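Local structure of methyltransferase 1 (Methanosarcina barkeri, 2I2X) at residues K205-K209 with T210-S214; A149-Q152 with C153-G157; T342-T346 with K347-V351; M299-L302 with V303-C306. The protein transfers the methyl group of methanol to the cob(I)amide carried by its partner protein MtaC, an early step of methanogenesis from methanol. All coordinates share one frame; numbering follows the deposited sequence.

Contact 1 (K205-K209 with T210-S214); sequences KIAKK and TGTIS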
loop_
_atom_site.group_PDB
_atom_site.type_symbol
_atom_site.label_atom_id
_atom_site.label_comp_id
_atom_site.label_asym_id
_atom_site.label_seq_id
_atom_site.Cartn_x
_atom_site.Cartn_y
_atom_site.Cartn_z
ATOM N N LYS A 205 -8.446 -1.023 -35.873
ATOM C CA LYS A 205 -8.484 -2.032 -36.936
ATOM C C LYS A 205 -8.135 -3.439 -36.370
ATOM O O LYS A 205 -8.833 -4.443 -36.626
ATOM C CB LYS A 205 -7.492 -1.616 -38.011
ATOM C CG LYS A 205 -7.953 -1.845 -39.394
ATOM C CD LYS A 205 -7.682 -0.605 -40.263
ATOM C CE LYS A 205 -6.282 -0.616 -40.916
ATOM N NZ LYS A 205 -6.159 0.505 -41.920
ATOM N N ILE A 206 -7.070 -3.501 -35.582
ATOM C CA ILE A 206 -6.652 -4.758 -34.968
ATOM C C ILE A 206 -7.657 -5.290 -33.944
ATOM O O ILE A 206 -7.953 -6.495 -33.915
ATOM C CB ILE A 206 -5.255 -4.626 -34.357
ATOM C CG1 ILE A 206 -4.213 -4.550 -35.489
ATOM C CG2 ILE A 206 -4.954 -5.787 -33.388
ATOM C CD1 ILE A 206 -2.906 -3.901 -35.073
ATOM N N ALA A 207 -8.201 -4.394 -33.132
ATOM C CA ALA A 207 -9.209 -4.760 -32.148
ATOM C C ALA A 207 -10.445 -5.383 -32.836
ATOM O O ALA A 207 -10.976 -6.431 -32.418
ATOM C CB ALA A 207 -9.597 -3.531 -31.301
ATOM N N LYS A 208 -10.887 -4.728 -33.900
ATOM C CA LYS A 208 -12.021 -5.193 -34.644
ATOM C C LYS A 208 -11.727 -6.595 -35.199
ATOM O O LYS A 208 -12.542 -7.513 -35.037
ATOM C CB LYS A 208 -12.352 -4.186 -35.749
ATOM C CG LYS A 208 -13.689 -4.411 -36.450
ATOM C CD LYS A 208 -13.695 -3.681 -37.804
ATOM C CE LYS A 208 -14.867 -4.103 -38.676
ATOM N NZ LYS A 208 -15.196 -3.047 -39.681
ATOM N N LYS A 209 -10.551 -6.762 -35.805
ATOM C CA LYS A 209 -10.180 -8.023 -36.457
ATOM C C LYS A 209 -10.102 -9.183 -35.473
ATOM O O LYS A 209 -10.487 -10.307 -35.794
ATOM C CB LYS A 209 -8.853 -7.867 -37.205
ATOM C CG LYS A 209 -8.412 -9.081 -38.037
ATOM C CD LYS A 209 -6.888 -9.045 -38.286
ATOM C CE LYS A 209 -6.375 -10.314 -38.998
ATOM N NZ LYS A 209 -4.890 -10.223 -39.323
ATOM N N THR A 210 -9.634 -8.897 -34.267
ATOM C CA THR A 210 -9.454 -9.921 -33.234
ATOM C C THR A 210 -10.609 -10.017 -32.239
ATOM O O THR A 210 -10.580 -10.844 -31.342
ATOM C CB THR A 210 -8.185 -9.630 -32.434
ATOM O OG1 THR A 210 -8.293 -8.313 -31.856
ATOM C CG2 THR A 210 -6.932 -9.706 -33.342
ATOM N N GLY A 211 -11.623 -9.167 -32.380
ATOM C CA GLY A 211 -12.780 -9.187 -31.473
ATOM C C GLY A 211 -12.442 -8.693 -30.074
ATOM O O GLY A 211 -13.098 -9.081 -29.113
ATOM N N THR A 212 -11.410 -7.854 -29.941
ATOM C CA THR A 212 -11.061 -7.289 -28.652
ATOM C C THR A 212 -11.445 -5.807 -28.540
ATOM O O THR A 212 -12.174 -5.263 -29.375
ATOM C CB THR A 212 -9.591 -7.495 -28.333
ATOM O OG1 THR A 212 -8.787 -6.785 -29.297
ATOM C CG2 THR A 212 -9.260 -9.008 -28.317
ATOM N N ILE A 213 -10.971 -5.145 -27.492
ATOM C CA ILE A 213 -11.382 -3.766 -27.319
ATOM C C ILE A 213 -10.282 -2.751 -27.475
ATOM O O ILE A 213 -9.245 -2.847 -26.850
ATOM C CB ILE A 213 -12.270 -3.577 -26.073
ATOM C CG1 ILE A 213 -13.723 -3.840 -26.533
ATOM C CG2 ILE A 213 -12.125 -2.152 -25.496
ATOM C CD1 ILE A 213 -14.460 -4.756 -25.677
ATOM N N SER A 214 -10.513 -1.794 -28.359
ATOM C CA SER A 214 -9.600 -0.682 -28.516
ATOM C C SER A 214 -9.926 0.276 -27.369
ATOM O O SER A 214 -10.929 0.991 -27.413
ATOM C CB SER A 214 -9.805 -0.038 -29.895
ATOM O OG SER A 214 -9.018 1.117 -30.052
#
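T210 turns its hydroxyl back onto the last turn of the helix: OG1 donates to I206 O at 2.8 Å. T210 N donates to the same I206 O at 3.0 Å. The two donors come from opposite faces of the carbonyl plane, and it is the first torsion of T210 (chi1 58°), with OG1 set between backbone N and carbonyl carbon, that folds the hydroxyl over the turn while CG2 lies beside I206. G211 leaves helical geometry with a positive phi of 70°, and its N–H meets K208 O at 3.3 Å from above the carbonyl plane rather than on a lone pair. T212 N then donates to A207 O at 2.9 Å, so the two bonds together form a Schellman motif. The T212 hydroxyl donates from OG1 to T210 OG1 at 3.0 Å and lies close to A207 CA. Beyond it the chain enters strand 213-216, and I213 directs its side chain away from the helix onto V26 and A28. S214, already in the strand, packs CB against A207 CB at 3.8 Å, while its OG pairs with S204 OG. The carbonyls of I206, A207 and K208, which face the open end of the helix, are thus satisfied by three backbone N–H groups and a threonine hydroxyl, the latter backed by a second threonine.

Contact 2 (A149-Q152 with C153-G157); sequences AFEQ and CAENG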
loop_
_atom_site.group_PDB
_atom_site.type_symbol
_atom_site.label_atom_id
_atom_site.label_comp_id
_atom_site.label_asym_id
_atom_site.label_seq_id
_atom_site.Cartn_x
_atom_site.Cartn_y
_atom_site.Cartn_z
ATOM N N ALA A 149 2.728 -6.442 -31.612
ATOM C CA ALA A 149 2.522 -6.592 -30.187
ATOM C C ALA A 149 1.021 -6.512 -29.845
ATOM O O ALA A 149 0.502 -7.370 -29.109
ATOM C CB ALA A 149 3.347 -5.594 -29.388
ATOM N N PHE A 150 0.329 -5.519 -30.404
ATOM C CA PHE A 150 -1.092 -5.374 -30.136
ATOM C C PHE A 150 -1.810 -6.606 -30.637
ATOM O O PHE A 150 -2.619 -7.172 -29.930
ATOM C CB PHE A 150 -1.708 -4.131 -30.796
ATOM C CG PHE A 150 -1.370 -2.840 -30.123
ATOM C CD1 PHE A 150 -2.090 -2.403 -29.000
ATOM C CD2 PHE A 150 -0.356 -2.021 -30.636
ATOM C CE1 PHE A 150 -1.788 -1.197 -28.374
ATOM C CE2 PHE A 150 -0.036 -0.794 -30.006
ATOM C CZ PHE A 150 -0.757 -0.393 -28.863
ATOM N N GLU A 151 -1.529 -7.051 -31.847
ATOM C CA GLU A 151 -2.381 -8.121 -32.331
ATOM C C GLU A 151 -2.090 -9.508 -31.735
ATOM O O GLU A 151 -2.997 -10.321 -31.571
ATOM C CB GLU A 151 -2.526 -8.090 -33.847
ATOM C CG GLU A 151 -1.906 -9.178 -34.618
ATOM C CD GLU A 151 -2.187 -8.981 -36.118
ATOM O OE1 GLU A 151 -3.275 -9.405 -36.597
ATOM O OE2 GLU A 151 -1.317 -8.383 -36.798
ATOM N N GLN A 152 -0.832 -9.749 -31.377
ATOM C CA GLN A 152 -0.455 -11.004 -30.767
ATOM C C GLN A 152 -1.062 -11.134 -29.378
ATOM O O GLN A 152 -1.577 -12.204 -29.039
ATOM C CB GLN A 152 1.057 -11.158 -30.714
ATOM C CG GLN A 152 1.693 -11.434 -32.063
ATOM C CD GLN A 152 1.296 -12.776 -32.588
ATOM O OE1 GLN A 152 1.426 -13.791 -31.884
ATOM N NE2 GLN A 152 0.784 -12.808 -33.831
ATOM N N CYS A 153 -1.020 -10.048 -28.594
ATOM C CA CYS A 153 -1.621 -10.035 -27.258
ATOM C C CYS A 153 -3.118 -10.169 -27.360
ATOM O O CYS A 153 -3.759 -10.823 -26.522
ATOM C CB CYS A 153 -1.290 -8.755 -26.521
ATOM S SG CYS A 153 0.433 -8.687 -26.059
ATOM N N ALA A 154 -3.678 -9.572 -28.411
ATOM C CA ALA A 154 -5.122 -9.598 -28.611
ATOM C C ALA A 154 -5.581 -10.975 -29.032
ATOM O O ALA A 154 -6.720 -11.332 -28.838
ATOM C CB ALA A 154 -5.524 -8.581 -29.629
ATOM N N GLU A 155 -4.682 -11.752 -29.611
ATOM C CA GLU A 155 -5.030 -13.076 -30.085
ATOM C C GLU A 155 -4.834 -14.111 -29.006
ATOM O O GLU A 155 -5.243 -15.254 -29.176
ATOM C CB GLU A 155 -4.212 -13.436 -31.329
ATOM C CG GLU A 155 -4.946 -13.047 -32.608
ATOM C CD GLU A 155 -4.072 -13.033 -33.876
ATOM O OE1 GLU A 155 -2.924 -13.556 -33.892
ATOM O OE2 GLU A 155 -4.562 -12.484 -34.878
ATOM N N ASN A 156 -4.237 -13.702 -27.887
ATOM C CA ASN A 156 -3.792 -14.633 -26.866
ATOM C C ASN A 156 -4.280 -14.347 -25.459
ATOM O O ASN A 156 -3.674 -14.795 -24.495
ATOM C CB ASN A 156 -2.271 -14.707 -26.903
ATOM C CG ASN A 156 -1.764 -15.531 -28.079
ATOM O OD1 ASN A 156 -1.363 -14.992 -29.117
ATOM N ND2 ASN A 156 -1.804 -16.851 -27.928
ATOM N N GLY A 157 -5.368 -13.596 -25.336
ATOM C CA GLY A 157 -6.010 -13.404 -24.039
ATOM C C GLY A 157 -6.257 -11.976 -23.553
ATOM O O GLY A 157 -7.070 -11.777 -22.633
#
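C153 N donates to A149 O at 3.1 Å and A154 N to F150 O at 3.0 Å, the regular i to i+4 bonds of the last turns of helix 143-155. At E155 the pattern frays: its N–H is shared between E151 O and Q152 O in two weak bonds. The side chains follow the helix surface. A154 CB rests on F150 O at 3.2 Å, on the side that packs against L161 and T210. The aliphatic part of E155 covers the carbonyl of E151, with E155 CB 3.4 Å from E151 O. The two glutamates run side by side and point the same way, with E151 OE1 3.8 Å from E155 OE2 and the carboxylate planes turned 50° apart. Q152, bent at its second torsion (chi2 -67°), brings its amide across the E155 carboxylate at 82° between planes. On the inner face F150 meets L161 and V163, so this turn belongs to the beta-alpha-beta unit that runs from strand 119-126 to strand 160-163. The neighbouring carboxylates would repel each other, and the salt bridge from K209 NZ to E151 OE1 probably offsets this; E155, on the exposed side, may have its pKa raised slightly by its neighbour.

Contact 3 (T342-T346 with K347-V351); sequences TALET and KNDKV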
loop_
_atom_site.group_PDB
_atom_site.type_symbol
_atom_site.label_atom_id
_atom_site.label_comp_id
_atom_site.label_asym_id
_atom_site.label_seq_id
_atom_site.Cartn_x
_atom_site.Cartn_y
_atom_site.Cartn_z
ATOM N N THR A 342 -22.334 0.868 -3.697
ATOM C CA THR A 342 -23.420 0.990 -2.706
ATOM C C THR A 342 -24.188 2.318 -2.876
ATOM O O THR A 342 -25.410 2.383 -2.664
ATOM C CB THR A 342 -22.835 0.916 -1.245
ATOM O OG1 THR A 342 -22.167 -0.327 -1.053
ATOM C CG2 THR A 342 -23.917 1.051 -0.175
ATOM N N ALA A 343 -23.445 3.380 -3.191
ATOM C CA ALA A 343 -24.001 4.694 -3.513
ATOM C C ALA A 343 -24.928 4.576 -4.715
ATOM O O ALA A 343 -26.064 5.083 -4.705
ATOM C CB ALA A 343 -22.884 5.694 -3.789
ATOM N N LEU A 344 -24.467 3.879 -5.736
ATOM C CA LEU A 344 -25.279 3.703 -6.917
ATOM C C LEU A 344 -26.561 2.937 -6.575
ATOM O O LEU A 344 -27.667 3.349 -6.924
ATOM C CB LEU A 344 -24.486 2.995 -8.020
ATOM C CG LEU A 344 -23.437 3.832 -8.751
ATOM C CD1 LEU A 344 -22.375 2.889 -9.348
ATOM C CD2 LEU A 344 -24.061 4.769 -9.879
ATOM N N GLU A 345 -26.408 1.832 -5.862
ATOM C CA GLU A 345 -27.527 0.967 -5.582
ATOM C C GLU A 345 -28.614 1.689 -4.763
ATOM O O GLU A 345 -29.805 1.391 -4.875
ATOM C CB GLU A 345 -27.013 -0.306 -4.894
ATOM C CG GLU A 345 -26.129 -1.132 -5.829
ATOM C CD GLU A 345 -26.840 -1.513 -7.143
ATOM O OE1 GLU A 345 -28.057 -1.836 -7.136
ATOM O OE2 GLU A 345 -26.170 -1.526 -8.181
ATOM N N THR A 346 -28.199 2.656 -3.969
ATOM C CA THR A 346 -29.121 3.328 -3.092
ATOM C C THR A 346 -29.418 4.725 -3.597
ATOM O O THR A 346 -30.035 5.509 -2.883
ATOM C CB THR A 346 -28.576 3.397 -1.633
ATOM O OG1 THR A 346 -27.328 4.138 -1.597
ATOM C CG2 THR A 346 -28.402 1.983 -1.075
ATOM N N LYS A 347 -29.006 5.029 -4.838
ATOM C CA LYS A 347 -29.316 6.325 -5.459
ATOM C C LYS A 347 -28.643 7.465 -4.682
ATOM O O LYS A 347 -29.229 8.534 -4.514
ATOM C CB LYS A 347 -30.840 6.591 -5.522
ATOM C CG LYS A 347 -31.588 6.014 -6.739
ATOM C CD LYS A 347 -31.678 4.514 -6.741
ATOM C CE LYS A 347 -31.917 3.942 -8.168
ATOM N NZ LYS A 347 -33.243 4.301 -8.843
ATOM N N ASN A 348 -27.443 7.227 -4.171
ATOM C CA ASN A 348 -26.771 8.272 -3.437
ATOM C C ASN A 348 -25.487 8.609 -4.116
ATOM O O ASN A 348 -24.667 9.324 -3.551
ATOM C CB ASN A 348 -26.511 7.880 -1.971
ATOM C CG ASN A 348 -27.769 7.905 -1.125
ATOM O OD1 ASN A 348 -28.246 6.861 -0.675
ATOM N ND2 ASN A 348 -28.300 9.101 -0.880
ATOM N N ASP A 349 -25.307 8.106 -5.338
ATOM C CA ASP A 349 -24.072 8.383 -6.076
ATOM C C ASP A 349 -23.759 9.879 -6.296
ATOM O O ASP A 349 -22.596 10.301 -6.171
ATOM C CB ASP A 349 -24.006 7.607 -7.373
ATOM C CG ASP A 349 -25.167 7.911 -8.296
ATOM O OD1 ASP A 349 -26.336 7.543 -7.985
ATOM O OD2 ASP A 349 -24.888 8.514 -9.356
ATOM N N LYS A 350 -24.769 10.694 -6.580
ATOM C CA LYS A 350 -24.467 12.084 -6.910
ATOM C C LYS A 350 -23.906 12.890 -5.757
ATOM O O LYS A 350 -23.004 13.701 -5.975
ATOM C CB LYS A 350 -25.640 12.779 -7.581
ATOM C CG LYS A 350 -25.789 12.350 -9.051
ATOM C CD LYS A 350 -26.917 13.103 -9.704
ATOM C CE LYS A 350 -27.045 12.737 -11.158
ATOM N NZ LYS A 350 -28.100 13.647 -11.723
ATOM N N VAL A 351 -24.397 12.646 -4.538
ATOM C CA VAL A 351 -23.902 13.363 -3.369
ATOM C C VAL A 351 -22.478 12.900 -3.055
ATOM O O VAL A 351 -21.631 13.692 -2.651
ATOM C CB VAL A 351 -24.826 13.198 -2.110
ATOM C CG1 VAL A 351 -24.923 11.759 -1.706
ATOM C CG2 VAL A 351 -24.295 14.002 -0.899
HETATM O O HOH W 1 -27.745 5.459 -8.744
#
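L344 holds CG anti to its carbonyl carbon (chi1 -75°), whereas D349 swings CG back over its own main chain (chi1 59°); with these torsions L344 CD2 comes to 3.7 Å from the carboxylate carbon CG of D349. A water ties the same residues, donating to D349 OD1 at 2.6 Å and to L344 O at 2.8 Å, and D349 OD2 is held by T18. A343 CB packs on D349 CA at 3.7 Å. The positive phi of K347 turns the chain: N348 N donates almost straight (167°) to A343 O, and K347 N to L344 O at 3.0 Å from above the carbonyl plane. T346 sends OG1 back to T342 O at 2.8 Å. An alanine at T346 would remove this hydroxyl and is likely to leave T342 O with little more than the weak bond from T346 N. Across the subunit boundary T346 lies on L355 and N348 on V351 of the second subunit, while E345 pairs with K11 and S8 of another chain. K347 is the C-prime residue of a Schellman motif, which here ends helix 325-345 and turns the chain into helix 349-361 at the surface where the two copies meet.

Contact 4 (M299-L302 with V303-C306); sequences MGNL and VMQC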
loop_
_atom_site.group_PDB
_atom_site.type_symbol
_atom_site.label_atom_id
_atom_site.label_comp_id
_atom_site.label_asym_id
_atom_site.label_seq_id
_atom_site.Cartn_x
_atom_site.Cartn_y
_atom_site.Cartn_z
ATOM N N MET A 299 -5.041 15.314 -5.953
ATOM C CA MET A 299 -6.473 15.128 -6.211
ATOM C C MET A 299 -6.958 13.712 -5.898
ATOM O O MET A 299 -7.705 13.110 -6.687
ATOM C CB MET A 299 -6.869 15.564 -7.646
ATOM C CG MET A 299 -6.075 14.926 -8.835
ATOM S SD MET A 299 -4.359 15.508 -8.940
ATOM C CE MET A 299 -4.312 15.849 -10.737
ATOM N N GLY A 300 -6.577 13.204 -4.712
ATOM C CA GLY A 300 -6.738 11.801 -4.350
ATOM C C GLY A 300 -8.160 11.287 -4.470
ATOM O O GLY A 300 -8.357 10.156 -4.923
ATOM N N ASN A 301 -9.137 12.107 -4.039
ATOM C CA ASN A 301 -10.545 11.721 -3.993
ATOM C C ASN A 301 -11.307 12.272 -5.184
ATOM O O ASN A 301 -12.194 11.622 -5.723
ATOM C CB ASN A 301 -11.227 12.231 -2.725
ATOM C CG ASN A 301 -10.789 11.508 -1.449
ATOM O OD1 ASN A 301 -10.374 12.139 -0.479
ATOM N ND2 ASN A 301 -10.916 10.199 -1.432
ATOM N N LEU A 302 -10.964 13.479 -5.614
ATOM C CA LEU A 302 -11.707 14.115 -6.667
ATOM C C LEU A 302 -11.797 13.251 -7.936
ATOM O O LEU A 302 -12.855 13.225 -8.577
ATOM C CB LEU A 302 -11.110 15.474 -6.974
ATOM C CG LEU A 302 -11.680 16.284 -8.146
ATOM C CD1 LEU A 302 -11.495 17.736 -7.885
ATOM C CD2 LEU A 302 -11.053 15.871 -9.470
ATOM N N VAL A 303 -10.724 12.548 -8.297
ATOM C CA VAL A 303 -10.716 11.763 -9.533
ATOM C C VAL A 303 -11.701 10.574 -9.548
ATOM O O VAL A 303 -11.889 9.942 -10.600
ATOM C CB VAL A 303 -9.291 11.211 -9.855
ATOM C CG1 VAL A 303 -8.386 12.341 -10.365
ATOM C CG2 VAL A 303 -8.672 10.521 -8.618
ATOM N N MET A 304 -12.310 10.252 -8.405
ATOM C CA MET A 304 -13.243 9.127 -8.344
ATOM C C MET A 304 -14.609 9.597 -8.831
ATOM O O MET A 304 -15.479 8.778 -9.198
ATOM C CB MET A 304 -13.400 8.567 -6.904
ATOM C CG MET A 304 -12.231 7.734 -6.343
ATOM S SD MET A 304 -12.416 6.933 -4.694
ATOM C CE MET A 304 -12.238 8.404 -3.731
ATOM N N GLN A 305 -14.776 10.920 -8.844
ATOM C CA GLN A 305 -16.069 11.578 -8.987
ATOM C C GLN A 305 -16.905 10.968 -10.120
ATOM O O GLN A 305 -18.124 10.899 -10.024
ATOM C CB GLN A 305 -15.845 13.078 -9.220
ATOM C CG GLN A 305 -15.211 13.384 -10.596
ATOM C CD GLN A 305 -14.615 14.774 -10.724
ATOM O OE1 GLN A 305 -15.062 15.737 -10.106
ATOM N NE2 GLN A 305 -13.606 14.884 -11.572
ATOM N N CYS A 306 -16.232 10.569 -11.203
ATOM C CA CYS A 306 -16.886 9.970 -12.343
ATOM C C CYS A 306 -16.096 8.821 -12.946
ATOM O O CYS A 306 -16.268 8.530 -14.119
ATOM C CB CYS A 306 -17.158 11.007 -13.425
ATOM S SG CYS A 306 -18.161 12.422 -12.906
#
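Q305 lies along L302 with its extended chain folded over that residue's carbonyl: CB and CG of Q305 both stand 3.1 Å from L302 O, and Q305 NE2 approaches L302 CD2 at 3.5 Å. CG is tucked over its own backbone (chi1 69°), which turns the chain back across the residues it follows. The backbone is equally close here, M304 N donating to N301 O and Q305 N to L302 O, both at 3.0 Å and both from above the carbonyl plane. These i to i+3 bonds mark a short 3-10 turn. The M304 chain, bent at its last torsion, runs alongside N301, with M304 CE 3.7 Å from N301 CA. The other end is looser, although buried like the rest and without a solvent side. There V303 N reaches M299 O only in a weak bond of 3.5 Å, and apolar contact is limited to M299 CG against V303 CG1 at 3.8 Å. Beyond the turn the Q305 amide bonds through OE1 to Y372 N and through NE2 to L370 O. A leucine in place of Q305 would probably leave Y372 N and L370 O without these side-chain mates. D360 OD2 accepts from the N–H groups of N301 and L302, pinning the start of the turn. In the loop between strands 285-287 and 309-311, V303 and M304 touch W310 of strand 309-311, M304 meets M356 of helix 349-361 and Q305 meets I274 of helix 273-280, while N301 touches Y335 of the second subunit.

Overall arrangement
Along the chain the order is contact 2, contact 1, contact 4, contact 3, and in space they fall into two pairs. Contacts 1 and 2 have centres 10 Å apart and touch: the ends of helices 143-155 and 181-210 lie side by side on the TIM barrel, where strands 160-163 and 213-216 are neighbours in the parallel sheet. Contact 4 lies across the chain's centre from both, its centre 30 Å from that of contact 1. Contact 3 is 16 Å from contact 4, centre to centre; the two are linked through helix 349-361, which starts in contact 3 and packs on contact 4. Contacts 1, 2 and 4 lie on connections of the barrel; contacts 3 and 4 also border the second subunit.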